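Local coordinates for protein probable transcriptional regulator PhnF (Escherichia coli, PDB 2FA1) that probably acts as a transcriptional regulator encoded in the operon for alkylphosphonate uptake and C-P lyase, here represented by its C-terminal effector-binding domain, at residues F9-L14 and T53-N58; L14-H19 and T131-D136; S85-L90 and P141-V146; L118-M123 and L148-M153. One frame throughout, in Å; residues are numbered along the deposited sequence. Where two conformers were deposited one is given.

Contact 1. Residues F9-L14 and T53-N58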
loop_
_atom_site.group_PDB
_atom_site.type_symbol
_atom_site.label_atom_id
_atom_site.label_comp_id
_atom_site.label_asym_id
_atom_site.label_seq_id
_atom_site.Cartn_x
_atom_site.Cartn_y
_atom_site.Cartn_z
ATOM N N PHE A 9 5.521 6.268 -12.332
ATOM C CA PHE A 9 4.422 5.399 -12.829
ATOM C C PHE A 9 3.396 5.104 -11.724
ATOM O O PHE A 9 3.798 5.018 -10.589
ATOM C CB PHE A 9 5.006 4.071 -13.300
ATOM C CG PHE A 9 5.965 4.218 -14.465
ATOM C CD1 PHE A 9 7.329 4.135 -14.252
ATOM C CD2 PHE A 9 5.483 4.513 -15.739
ATOM C CE1 PHE A 9 8.261 4.345 -15.298
ATOM C CE2 PHE A 9 6.407 4.684 -16.816
ATOM C CZ PHE A 9 7.755 4.573 -16.594
ATOM N N SER A 10 2.108 4.897 -12.059
ATOM C CA SER A 10 1.054 4.490 -11.056
ATOM C C SER A 10 0.537 3.118 -11.385
ATOM O O SER A 10 0.303 2.811 -12.568
ATOM C CB SER A 10 -0.174 5.435 -11.039
ATOM O OG SER A 10 0.178 6.754 -10.658
ATOM N N GLN A 11 0.412 2.222 -10.400
ATOM C CA GLN A 11 -0.185 0.891 -10.624
ATOM C C GLN A 11 -1.358 0.707 -9.661
ATOM O O GLN A 11 -1.242 0.978 -8.479
ATOM C CB GLN A 11 0.822 -0.299 -10.474
ATOM C CG GLN A 11 1.822 -0.596 -11.703
ATOM C CD GLN A 11 2.959 -1.652 -11.417
ATOM O OE1 GLN A 11 3.648 -2.124 -12.351
ATOM N NE2 GLN A 11 3.129 -2.038 -10.138
ATOM N N ASN A 12 -2.488 0.233 -10.175
ATOM C CA ASN A 12 -3.641 -0.063 -9.347
ATOM C C ASN A 12 -3.394 -1.238 -8.388
ATOM O O ASN A 12 -3.047 -2.374 -8.764
ATOM C CB ASN A 12 -4.875 -0.201 -10.264
ATOM C CG ASN A 12 -6.173 -0.541 -9.538
ATOM O OD1 ASN A 12 -6.218 -1.016 -8.405
ATOM N ND2 ASN A 12 -7.288 -0.290 -10.249
ATOM N N LEU A 13 -3.542 -0.966 -7.111
ATOM C CA LEU A 13 -3.225 -1.945 -6.071
ATOM C C LEU A 13 -4.147 -3.139 -6.246
ATOM O O LEU A 13 -3.765 -4.258 -5.963
ATOM C CB LEU A 13 -3.370 -1.295 -4.664
ATOM C CG LEU A 13 -3.017 -2.186 -3.469
ATOM C CD1 LEU A 13 -1.512 -2.502 -3.485
ATOM C CD2 LEU A 13 -3.388 -1.516 -2.198
ATOM N N LEU A 14 -5.355 -2.919 -6.742
ATOM C CA LEU A 14 -6.295 -4.032 -6.861
ATOM C C LEU A 14 -6.232 -4.767 -8.203
ATOM O O LEU A 14 -6.886 -5.814 -8.329
ATOM C CB LEU A 14 -7.733 -3.587 -6.533
ATOM C CG LEU A 14 -7.891 -2.849 -5.205
ATOM C CD1 LEU A 14 -9.131 -1.932 -5.274
ATOM C CD2 LEU A 14 -7.930 -3.876 -4.034
ATOM N N THR A 53 7.754 -13.027 -12.932
ATOM C CA THR A 53 7.569 -12.079 -14.074
ATOM C C THR A 53 8.309 -10.807 -13.723
ATOM O O THR A 53 8.604 -10.504 -12.560
ATOM C CB THR A 53 6.082 -11.718 -14.293
ATOM O OG1 THR A 53 5.497 -11.155 -13.089
ATOM C CG2 THR A 53 5.194 -13.058 -14.624
ATOM N N LEU A 54 8.583 -10.037 -14.804
ATOM C CA LEU A 54 9.249 -8.739 -14.541
ATOM C C LEU A 54 8.729 -7.728 -15.577
ATOM O O LEU A 54 8.570 -8.061 -16.769
ATOM C CB LEU A 54 10.706 -8.946 -14.839
ATOM C CG LEU A 54 11.637 -7.753 -14.531
ATOM C CD1 LEU A 54 11.706 -7.413 -13.117
ATOM C CD2 LEU A 54 12.987 -8.001 -15.123
ATOM N N ARG A 55 8.542 -6.509 -15.077
ATOM C CA ARG A 55 8.136 -5.370 -15.993
ATOM C C ARG A 55 9.423 -4.512 -16.100
ATOM O O ARG A 55 10.046 -4.146 -15.024
ATOM C CB ARG A 55 6.983 -4.629 -15.345
ATOM C CG ARG A 55 6.752 -3.322 -16.158
ATOM C CD ARG A 55 5.651 -2.419 -15.536
ATOM N NE ARG A 55 5.472 -1.220 -16.378
ATOM C CZ ARG A 55 4.668 -0.213 -16.042
ATOM N NH1 ARG A 55 4.019 -0.252 -14.891
ATOM N NH2 ARG A 55 4.529 0.824 -16.839
ATOM N N ARG A 56 9.763 -4.103 -17.343
ATOM C CA ARG A 56 10.916 -3.206 -17.547
ATOM C C ARG A 56 10.390 -2.085 -18.408
ATOM O O ARG A 56 9.405 -2.265 -19.162
ATOM C CB ARG A 56 11.976 -3.878 -18.359
ATOM C CG ARG A 56 12.706 -5.009 -17.615
ATOM C CD ARG A 56 13.904 -5.617 -18.534
ATOM N NE ARG A 56 14.653 -6.597 -17.738
ATOM C CZ ARG A 56 15.669 -6.357 -16.910
ATOM N NH1 ARG A 56 16.253 -5.139 -16.808
ATOM N NH2 ARG A 56 16.147 -7.388 -16.187
ATOM N N VAL A 57 11.059 -0.974 -18.321
ATOM C CA VAL A 57 10.800 0.179 -19.250
ATOM C C VAL A 57 12.160 0.694 -19.738
ATOM O O VAL A 57 13.053 0.989 -18.959
ATOM C CB VAL A 57 10.066 1.258 -18.555
ATOM C CG1 VAL A 57 9.971 2.512 -19.458
ATOM C CG2 VAL A 57 8.632 0.801 -18.093
ATOM N N ASN A 58 12.350 0.663 -21.054
ATOM C CA ASN A 58 13.637 0.916 -21.709
ATOM C C ASN A 58 14.773 0.142 -21.037
ATOM O O ASN A 58 15.810 0.681 -20.777
ATOM C CB ASN A 58 13.891 2.466 -21.764
ATOM C CG ASN A 58 13.123 3.053 -22.927
ATOM O OD1 ASN A 58 12.937 2.349 -23.932
ATOM N ND2 ASN A 58 12.526 4.260 -22.763
HETATM O O HOH W 1 1.943 1.520 -14.386
#

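Contact 2. Residues L14-H19 and T131-D136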
loop_
_atom_site.group_PDB
_atom_site.type_symbol
_atom_site.label_atom_id
_atom_site.label_comp_id
_atom_site.label_asym_id
_atom_site.label_seq_id
_atom_site.Cartn_x
_atom_site.Cartn_y
_atom_site.Cartn_z
ATOM N N LEU A 14 -5.355 -2.919 -6.742
ATOM C CA LEU A 14 -6.295 -4.032 -6.861
ATOM C C LEU A 14 -6.232 -4.767 -8.203
ATOM O O LEU A 14 -6.886 -5.814 -8.329
ATOM C CB LEU A 14 -7.733 -3.587 -6.533
ATOM C CG LEU A 14 -7.891 -2.849 -5.205
ATOM C CD1 LEU A 14 -9.131 -1.932 -5.274
ATOM C CD2 LEU A 14 -7.930 -3.876 -4.034
ATOM N N ASP A 15 -5.437 -4.257 -9.158
ATOM C CA ASP A 15 -5.098 -4.996 -10.399
ATOM C C ASP A 15 -4.474 -6.310 -9.992
ATOM O O ASP A 15 -3.582 -6.336 -9.158
ATOM C CB ASP A 15 -4.141 -4.251 -11.334
ATOM C CG ASP A 15 -4.856 -3.264 -12.270
ATOM O OD1 ASP A 15 -4.212 -2.277 -12.689
ATOM O OD2 ASP A 15 -6.042 -3.468 -12.604
ATOM N N GLN A 16 -4.987 -7.393 -10.586
ATOM C CA GLN A 16 -4.582 -8.774 -10.327
ATOM C C GLN A 16 -3.423 -9.208 -11.225
ATOM O O GLN A 16 -3.379 -8.847 -12.404
ATOM C CB GLN A 16 -5.783 -9.708 -10.546
ATOM C CG GLN A 16 -6.911 -9.678 -9.499
ATOM C CD GLN A 16 -6.472 -10.208 -8.124
ATOM O OE1 GLN A 16 -5.634 -9.581 -7.423
ATOM N NE2 GLN A 16 -7.025 -11.345 -7.730
ATOM N N GLY A 17 -2.467 -9.951 -10.655
ATOM C CA GLY A 17 -1.408 -10.610 -11.433
ATOM C C GLY A 17 -0.256 -9.700 -11.806
ATOM O O GLY A 17 0.390 -9.104 -10.925
ATOM N N SER A 18 0.008 -9.579 -13.108
ATOM C CA SER A 18 1.232 -8.921 -13.617
ATOM C C SER A 18 0.831 -7.876 -14.675
ATOM O O SER A 18 -0.262 -7.948 -15.164
ATOM C CB SER A 18 2.194 -9.979 -14.220
ATOM O OG SER A 18 1.697 -10.572 -15.446
ATOM N N HIS A 19 1.691 -6.888 -15.004
ATOM C CA HIS A 19 1.331 -5.846 -16.044
ATOM C C HIS A 19 1.195 -6.417 -17.489
ATOM O O HIS A 19 1.915 -7.331 -17.829
ATOM C CB HIS A 19 2.483 -4.827 -16.059
ATOM C CG HIS A 19 2.199 -3.598 -16.857
ATOM N ND1 HIS A 19 2.646 -3.428 -18.149
ATOM C CD2 HIS A 19 1.534 -2.463 -16.535
ATOM C CE1 HIS A 19 2.268 -2.246 -18.589
ATOM N NE2 HIS A 19 1.562 -1.658 -17.646
ATOM N N THR A 131 0.103 -10.957 -1.802
ATOM C CA THR A 131 -1.343 -11.146 -1.923
ATOM C C THR A 131 -1.705 -12.622 -1.936
ATOM O O THR A 131 -0.975 -13.398 -2.424
ATOM C CB THR A 131 -1.923 -10.454 -3.176
ATOM O OG1 THR A 131 -1.513 -11.100 -4.383
ATOM C CG2 THR A 131 -1.454 -8.973 -3.348
ATOM N N LEU A 132 -2.865 -12.986 -1.366
ATOM C CA LEU A 132 -3.465 -14.313 -1.459
ATOM C C LEU A 132 -4.732 -14.184 -2.290
ATOM O O LEU A 132 -5.591 -13.252 -2.082
ATOM C CB LEU A 132 -3.901 -14.808 -0.061
ATOM C CG LEU A 132 -2.748 -15.411 0.691
ATOM C CD1 LEU A 132 -3.319 -15.889 2.047
ATOM C CD2 LEU A 132 -2.122 -16.589 -0.060
ATOM N N ASN A 133 -4.844 -15.091 -3.278
ATOM C CA ASN A 133 -5.886 -15.020 -4.292
ATOM C C ASN A 133 -6.526 -16.402 -4.349
ATOM O O ASN A 133 -5.889 -17.428 -4.021
ATOM C CB ASN A 133 -5.317 -14.683 -5.685
ATOM C CG ASN A 133 -4.739 -13.292 -5.756
ATOM O OD1 ASN A 133 -5.392 -12.282 -5.504
ATOM N ND2 ASN A 133 -3.454 -13.221 -6.110
ATOM N N HIS A 134 -7.823 -16.380 -4.656
ATOM C CA HIS A 134 -8.703 -17.575 -4.516
ATOM C C HIS A 134 -9.525 -17.705 -5.778
ATOM O O HIS A 134 -9.780 -16.708 -6.456
ATOM C CB HIS A 134 -9.665 -17.332 -3.323
ATOM C CG HIS A 134 -8.983 -17.499 -1.985
ATOM N ND1 HIS A 134 -8.298 -16.465 -1.365
ATOM C CD2 HIS A 134 -8.839 -18.580 -1.179
ATOM C CE1 HIS A 134 -7.784 -16.908 -0.227
ATOM N NE2 HIS A 134 -8.097 -18.180 -0.084
ATOM N N ARG A 135 -9.809 -18.952 -6.148
ATOM C CA ARG A 135 -10.846 -19.214 -7.155
ATOM C C ARG A 135 -12.127 -19.061 -6.353
ATOM O O ARG A 135 -12.304 -19.704 -5.273
ATOM C CB ARG A 135 -10.802 -20.635 -7.710
ATOM C CG ARG A 135 -9.536 -21.003 -8.363
ATOM C CD ARG A 135 -9.577 -22.485 -8.853
ATOM N NE ARG A 135 -10.815 -22.731 -9.590
ATOM C CZ ARG A 135 -11.054 -23.798 -10.359
ATOM N NH1 ARG A 135 -10.152 -24.767 -10.453
ATOM N NH2 ARG A 135 -12.232 -23.893 -11.000
ATOM N N ASP A 136 -12.962 -18.161 -6.845
ATOM C CA ASP A 136 -14.368 -18.054 -6.424
ATOM C C ASP A 136 -14.756 -19.081 -5.359
ATOM O O ASP A 136 -15.061 -20.250 -5.669
ATOM C CB ASP A 136 -15.278 -18.175 -7.641
ATOM C CG ASP A 136 -15.518 -16.841 -8.330
ATOM O OD1 ASP A 136 -16.692 -16.389 -8.319
ATOM O OD2 ASP A 136 -14.554 -16.256 -8.877
HETATM O O HOH W 2 -2.838 -10.316 -7.167
#

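Contact 3. Residues S85-L90 and P141-V146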
loop_
_atom_site.group_PDB
_atom_site.type_symbol
_atom_site.label_atom_id
_atom_site.label_comp_id
_atom_site.label_asym_id
_atom_site.label_seq_id
_atom_site.Cartn_x
_atom_site.Cartn_y
_atom_site.Cartn_z
ATOM N N SER A 85 -0.335 -10.034 -19.217
ATOM C CA SER A 85 -0.949 -10.130 -17.969
ATOM C C SER A 85 -1.076 -11.639 -17.665
ATOM O O SER A 85 -1.855 -12.322 -18.358
ATOM C CB SER A 85 -2.346 -9.538 -17.973
ATOM O OG SER A 85 -2.979 -9.769 -16.726
ATOM N N LEU A 86 -0.427 -12.112 -16.597
ATOM C CA LEU A 86 -0.570 -13.564 -16.216
ATOM C C LEU A 86 -2.017 -13.885 -15.788
ATOM O O LEU A 86 -2.548 -14.983 -16.128
ATOM C CB LEU A 86 0.401 -13.902 -15.053
ATOM C CG LEU A 86 0.288 -15.333 -14.526
ATOM C CD1 LEU A 86 0.518 -16.353 -15.621
ATOM C CD2 LEU A 86 1.390 -15.527 -13.433
ATOM N N HIS A 87 -2.730 -12.987 -15.076
ATOM C CA HIS A 87 -4.105 -13.344 -14.696
ATOM C C HIS A 87 -5.053 -13.372 -15.909
ATOM O O HIS A 87 -5.883 -14.286 -16.017
ATOM C CB HIS A 87 -4.565 -12.518 -13.516
ATOM C CG HIS A 87 -3.877 -12.907 -12.226
ATOM N ND1 HIS A 87 -4.304 -12.462 -10.990
ATOM C CD2 HIS A 87 -2.837 -13.740 -11.982
ATOM C CE1 HIS A 87 -3.535 -12.987 -10.046
ATOM N NE2 HIS A 87 -2.639 -13.766 -10.620
ATOM N N ASP A 88 -4.830 -12.465 -16.875
ATOM C CA ASP A 88 -5.627 -12.488 -18.101
ATOM C C ASP A 88 -5.318 -13.791 -18.881
ATOM O O ASP A 88 -6.229 -14.408 -19.413
ATOM C CB ASP A 88 -5.382 -11.255 -18.965
ATOM C CG ASP A 88 -5.893 -9.952 -18.339
ATOM O OD1 ASP A 88 -6.698 -9.977 -17.395
ATOM O OD2 ASP A 88 -5.447 -8.885 -18.833
ATOM N N PHE A 89 -4.058 -14.189 -18.959
ATOM C CA PHE A 89 -3.695 -15.431 -19.640
ATOM C C PHE A 89 -4.385 -16.613 -18.968
ATOM O O PHE A 89 -5.009 -17.421 -19.636
ATOM C CB PHE A 89 -2.195 -15.635 -19.526
ATOM C CG PHE A 89 -1.721 -16.936 -20.166
ATOM C CD1 PHE A 89 -1.655 -17.069 -21.529
ATOM C CD2 PHE A 89 -1.377 -18.012 -19.360
ATOM C CE1 PHE A 89 -1.258 -18.279 -22.088
ATOM C CE2 PHE A 89 -0.931 -19.215 -19.933
ATOM C CZ PHE A 89 -0.873 -19.302 -21.284
ATOM N N LEU A 90 -4.266 -16.717 -17.646
ATOM C CA LEU A 90 -4.921 -17.849 -16.937
ATOM C C LEU A 90 -6.448 -17.862 -17.206
ATOM O O LEU A 90 -7.046 -18.947 -17.476
ATOM C CB LEU A 90 -4.666 -17.671 -15.473
ATOM C CG LEU A 90 -5.293 -18.747 -14.563
ATOM C CD1 LEU A 90 -4.821 -20.175 -14.923
ATOM C CD2 LEU A 90 -5.101 -18.473 -13.024
ATOM N N PRO A 141 -6.185 -21.012 -0.605
ATOM C CA PRO A 141 -5.915 -20.041 -1.707
ATOM C C PRO A 141 -5.408 -20.774 -2.960
ATOM O O PRO A 141 -4.929 -21.919 -2.840
ATOM C CB PRO A 141 -4.812 -19.114 -1.165
ATOM C CG PRO A 141 -4.642 -19.482 0.281
ATOM C CD PRO A 141 -5.336 -20.800 0.587
ATOM N N ALA A 142 -5.523 -20.100 -4.106
ATOM C CA ALA A 142 -5.068 -20.658 -5.369
ATOM C C ALA A 142 -3.634 -20.194 -5.580
ATOM O O ALA A 142 -2.816 -20.930 -6.126
ATOM C CB ALA A 142 -5.962 -20.223 -6.548
ATOM N N GLU A 143 -3.338 -18.961 -5.153
ATOM C CA GLU A 143 -2.067 -18.327 -5.615
ATOM C C GLU A 143 -1.595 -17.362 -4.526
ATOM O O GLU A 143 -2.445 -16.651 -3.952
ATOM C CB GLU A 143 -2.249 -17.521 -6.883
ATOM C CG GLU A 143 -0.911 -16.783 -7.418
ATOM C CD GLU A 143 -1.168 -15.494 -8.110
ATOM O OE1 GLU A 143 -0.375 -15.099 -8.956
ATOM O OE2 GLU A 143 -2.091 -14.730 -7.785
ATOM N N TYR A 144 -0.279 -17.379 -4.283
ATOM C CA TYR A 144 0.360 -16.420 -3.356
ATOM C C TYR A 144 1.340 -15.659 -4.271
ATOM O O TYR A 144 2.135 -16.342 -4.959
ATOM C CB TYR A 144 1.175 -17.221 -2.387
ATOM C CG TYR A 144 2.100 -16.436 -1.490
ATOM C CD1 TYR A 144 1.617 -15.261 -0.866
ATOM C CD2 TYR A 144 3.388 -16.855 -1.258
ATOM C CE1 TYR A 144 2.472 -14.524 0.103
ATOM C CE2 TYR A 144 4.242 -16.100 -0.347
ATOM C CZ TYR A 144 3.756 -14.973 0.296
ATOM O OH TYR A 144 4.541 -14.237 1.201
ATOM N N SER A 145 1.314 -14.311 -4.185
ATOM C CA SER A 145 2.276 -13.590 -5.048
ATOM C C SER A 145 2.999 -12.576 -4.203
ATOM O O SER A 145 2.421 -12.003 -3.267
ATOM C CB SER A 145 1.589 -12.932 -6.203
ATOM O OG SER A 145 0.863 -11.817 -5.835
ATOM N N VAL A 146 4.253 -12.313 -4.564
ATOM C CA VAL A 146 5.033 -11.350 -3.822
ATOM C C VAL A 146 5.648 -10.436 -4.882
ATOM O O VAL A 146 6.471 -10.934 -5.678
ATOM C CB VAL A 146 6.195 -12.064 -3.124
ATOM C CG1 VAL A 146 7.130 -11.024 -2.266
ATOM C CG2 VAL A 146 5.704 -13.293 -2.256
#

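Contact 4. Residues L118-M123 and L148-M153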
loop_
_atom_site.group_PDB
_atom_site.type_symbol
_atom_site.label_atom_id
_atom_site.label_comp_id
_atom_site.label_asym_id
_atom_site.label_seq_id
_atom_site.Cartn_x
_atom_site.Cartn_y
_atom_site.Cartn_z
ATOM N N LEU A 118 16.421 -6.908 -9.328
ATOM C CA LEU A 118 15.850 -5.640 -9.757
ATOM C C LEU A 118 16.927 -4.717 -10.247
ATOM O O LEU A 118 16.584 -3.591 -10.662
ATOM C CB LEU A 118 15.053 -4.926 -8.658
ATOM C CG LEU A 118 13.616 -5.426 -8.469
ATOM C CD1 LEU A 118 13.006 -4.771 -7.290
ATOM C CD2 LEU A 118 12.780 -4.963 -9.661
ATOM N N GLU A 119 18.205 -5.178 -10.254
ATOM C CA GLU A 119 19.297 -4.438 -10.836
ATOM C C GLU A 119 19.382 -3.030 -10.218
ATOM O O GLU A 119 19.343 -1.952 -10.948
ATOM C CB GLU A 119 19.162 -4.388 -12.394
ATOM C CG GLU A 119 19.085 -5.822 -12.968
ATOM C CD GLU A 119 18.673 -5.871 -14.465
ATOM O OE1 GLU A 119 18.324 -4.773 -14.951
ATOM O OE2 GLU A 119 18.695 -6.994 -15.058
ATOM N N ILE A 120 19.462 -3.006 -8.887
ATOM C CA ILE A 120 19.518 -1.707 -8.147
ATOM C C ILE A 120 20.592 -1.731 -7.110
ATOM O O ILE A 120 20.994 -2.798 -6.753
ATOM C CB ILE A 120 18.185 -1.386 -7.478
ATOM C CG1 ILE A 120 17.714 -2.615 -6.738
ATOM C CG2 ILE A 120 17.164 -0.904 -8.595
ATOM C CD1 ILE A 120 16.483 -2.488 -6.027
ATOM N N PRO A 121 21.035 -0.561 -6.613
ATOM C CA PRO A 121 22.057 -0.489 -5.601
ATOM C C PRO A 121 21.593 -0.986 -4.264
ATOM O O PRO A 121 20.365 -1.031 -3.934
ATOM C CB PRO A 121 22.387 1.023 -5.503
ATOM C CG PRO A 121 21.468 1.715 -6.225
ATOM C CD PRO A 121 20.579 0.773 -7.023
ATOM N N ASN A 122 22.598 -1.390 -3.493
ATOM C CA ASN A 122 22.399 -1.749 -2.136
ATOM C C ASN A 122 21.559 -0.674 -1.420
ATOM O O ASN A 122 21.784 0.525 -1.574
ATOM C CB ASN A 122 23.795 -1.934 -1.510
ATOM C CG ASN A 122 23.713 -2.566 -0.167
ATOM O OD1 ASN A 122 22.864 -3.437 0.059
ATOM N ND2 ASN A 122 24.540 -2.095 0.765
ATOM N N MET A 123 20.568 -1.131 -0.656
ATOM C CA MET A 123 19.704 -0.302 0.234
ATOM C C MET A 123 18.622 0.537 -0.511
ATOM O O MET A 123 17.866 1.335 0.088
ATOM C CB MET A 123 20.557 0.573 1.185
ATOM C CG MET A 123 21.499 -0.339 2.018
ATOM S SD MET A 123 20.636 -1.501 3.105
ATOM C CE MET A 123 19.933 -0.324 4.213
ATOM N N LEU A 148 7.836 -7.015 -5.856
ATOM C CA LEU A 148 8.860 -6.090 -5.315
ATOM C C LEU A 148 9.036 -5.037 -6.406
ATOM O O LEU A 148 9.264 -5.372 -7.569
ATOM C CB LEU A 148 10.228 -6.799 -5.112
ATOM C CG LEU A 148 10.195 -7.951 -4.118
ATOM C CD1 LEU A 148 11.583 -8.506 -4.232
ATOM C CD2 LEU A 148 9.943 -7.332 -2.824
ATOM N N THR A 149 8.725 -3.776 -6.046
ATOM C CA THR A 149 8.729 -2.673 -6.984
ATOM C C THR A 149 9.593 -1.541 -6.521
ATOM O O THR A 149 9.511 -1.094 -5.406
ATOM C CB THR A 149 7.366 -2.003 -7.150
ATOM O OG1 THR A 149 6.796 -1.697 -5.844
ATOM C CG2 THR A 149 6.367 -2.820 -7.925
ATOM N N ARG A 150 10.380 -1.008 -7.442
ATOM C CA ARG A 150 11.264 0.100 -7.079
ATOM C C ARG A 150 10.386 1.282 -6.641
ATOM O O ARG A 150 9.537 1.806 -7.386
ATOM C CB ARG A 150 12.023 0.538 -8.392
ATOM C CG ARG A 150 13.258 -0.374 -8.674
ATOM C CD ARG A 150 13.987 0.238 -9.924
ATOM N NE ARG A 150 14.524 1.595 -9.648
ATOM C CZ ARG A 150 15.544 2.130 -10.337
ATOM N NH1 ARG A 150 16.252 1.427 -11.230
ATOM N NH2 ARG A 150 15.997 3.367 -10.017
ATOM N N ALA A 151 10.563 1.681 -5.383
ATOM C CA ALA A 151 9.711 2.719 -4.883
ATOM C C ALA A 151 10.046 4.088 -5.453
ATOM O O ALA A 151 9.213 5.007 -5.355
ATOM C CB ALA A 151 9.804 2.736 -3.371
ATOM N N ASP A 152 11.244 4.231 -6.059
ATOM C CA ASP A 152 11.501 5.474 -6.753
ATOM C C ASP A 152 10.782 5.639 -8.101
ATOM O O ASP A 152 10.880 6.741 -8.693
ATOM C CB ASP A 152 13.010 5.757 -6.856
ATOM C CG ASP A 152 13.763 4.743 -7.689
ATOM O OD1 ASP A 152 13.208 3.674 -7.938
ATOM O OD2 ASP A 152 14.953 4.965 -8.062
ATOM N N MET A 153 10.044 4.628 -8.567
ATOM C CA MET A 153 9.458 4.618 -9.901
ATOM C C MET A 153 7.962 4.250 -9.945
ATOM O O MET A 153 7.224 4.488 -10.919
ATOM C CB MET A 153 10.274 3.662 -10.787
ATOM C CG MET A 153 11.708 4.094 -10.981
ATOM S SD MET A 153 11.810 5.503 -12.113
ATOM C CE MET A 153 10.779 4.819 -13.349
HETATM O O HOH W 3 16.095 -1.381 -12.040
#

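Contact 1. Residues F9-L14 and T53-N58
The guanidinium of Arg55 meets Gln11 and a water at its edge, in its own plane, while the Phe9 ring approaches it obliquely. Arg55 NH1 donates to Gln11 OE1 at 3.2 Å, with an N-H...O angle of 151°. The bond lies in the guanidinium plane, and NH1 sits tilted from the carbonyl plane of the amide. Arg55 NH1 also donates to the water, 2.8 Å away, and the water donates a hydrogen bond to Ser10 O. NH1 thus has two bonds toward strand 9-12. Arg55 reaches this place with CG anti to its backbone N (chi1 170°) and an extended chain, and runs alongside Gln11, pointing the other way. Arg55 CZ is 5.2 Å from the Phe9 ring centroid, so any cation-pi attraction is weak. Farther along, Phe9 CZ touches Val57 CG2 at 4.2 Å. The two strand axes are 12.2 Å apart and run nearly antiparallel, too far apart for backbone pairing. Strand 9-12 pairs instead with strand 154-159, as in the backbone bonds of Phe9 and Gln11 to Glu155. The arrangement is a side-chain bridge between that small parallel sheet and strand 47-57 of the six-stranded antiparallel sheet of the UTRA domain.

Contact 2. Residues L14-H19 and T131-D136
Gln16 and Asn133 meet through their amides. Gln16 NE2 donates to Asn133 OD1 at 2.9 Å, with an N-H...O angle of 150°. The bond lies near the plane of the Gln16 amide but reaches OD1 from above the Asn133 carbonyl plane. The two amide planes are 79° apart. Gln16 comes in by a bend at its second torsion (chi2 -67°), which turns the amide toward strand 125-135. This amide pair is the tight part. The rest is looser: the nearest CA atoms, those of Gln16 and Asn133, are 8.8 Å apart, and a water links the other ends of the amides. It donates to Gln16 OE1 at 2.9 Å and accepts from Asn133 ND2 at 3.2 Å. Outside the segments, Asn133 ND2 donates to Glu143 OE2, Gln16 NE2 to Leu98 O, and Arg100 NE to Gln16 OE1. The chemistry implies that both amides are fixed in rotation, because their oxygens and nitrogens have distinct partners, and that the loop after strand 9-12 is held to the sheet by polar bonds.

Contact 3. Residues S85-L90 and P141-V146
Glu143 OE1 accepts from His87 NE2 at 3.1 Å and is also hydrogen-bonded to His67 ND1. The His87 bond is nearly straight, at 170°. It lies in the ring plane but reaches OE1 from above the carboxylate plane. His87 NE2 also has a weak bond to Glu143 OE2, 3.0 Å away, where the angle is only 121°. The stronger partner of OE2 is Asn133, so both carboxylate oxygens are held. With chi1 at 179°, Glu143 points its chain away from its own N and toward the helix, and a bend at chi2 follows. The contact joins helix 86-94 to the antiparallel sheet of the UTRA domain. Ala142 and Glu143 both face Asn133 in a classic beta bulge. At the start of the helix Ser85 is the N-cap, Ser85 OG accepting from Asp88 N at 3.3 Å. Leu98, of strand 98-109, packs against both His87 and Glu143.

Contact 4. Residues L118-M123 and L148-M153
Segment 118-123 leaves helix 113-118 through a Schellman motif, with Glu119 at positive phi as its C-prime residue, and passes the end of strand 143-150 with the CA atoms of Leu118 and Arg150 7.8 Å apart. No direct hydrogen bond joins the two segments. Ile120 lays CG2 over one face of the Arg150 guanidinium. Ile120 CG2 is 3.6 Å from Arg150 CD, and the arginine chain passes it from CG to NH1. Arg150 bends at its third torsion (chi3 64°), which folds the guanidinium back beside Ile120. Asp152 holds it side-on in a salt bridge, through NE and NH2. Arg150 NE donates at 3.0 Å to the syn lone pair of Asp152 OD1. Arg150 NH2 donates to Asp152 OD2 at 2.7 Å, nearly straight at 172°. On the side away from Asp152, Arg150 NH1 donates to a water, 2.9 Å away, which lies close to Leu118 O. Leu118 adds the apolar part, its CD1 meeting Leu148 CB at 4.1 Å. Leu118 CD1 also lies 3.8 Å from Leu148 O. Leu118 and Ile120 also pack on Leu126 of strand 125-135, and Leu118 on Leu64 of strand 60-69. The end of helix 113-118 is thereby seated against strand 143-150 and the strands on its two sides in the antiparallel sheet.

Overall arrangement
From the N terminus, contact 1 brings strand 9-12 back to strand 47-57. Contact 2 starts at the shared Leu14 and closes a longer loop onto strand 125-135, so it crosses contact 1. Contact 3 opens after contact 1 has closed and crosses contact 2. Its centre is about 5 Å from that of contact 2, and the two share one polar network. Contact 4 crosses contacts 2 and 3 and shares strand 143-150 with contact 3, about 23 Å away between centres. It meets contact 1 through the Arg56-Glu119 salt bridge. Together they tie the N-terminal strand, its following loop and two helices to the antiparallel sheet.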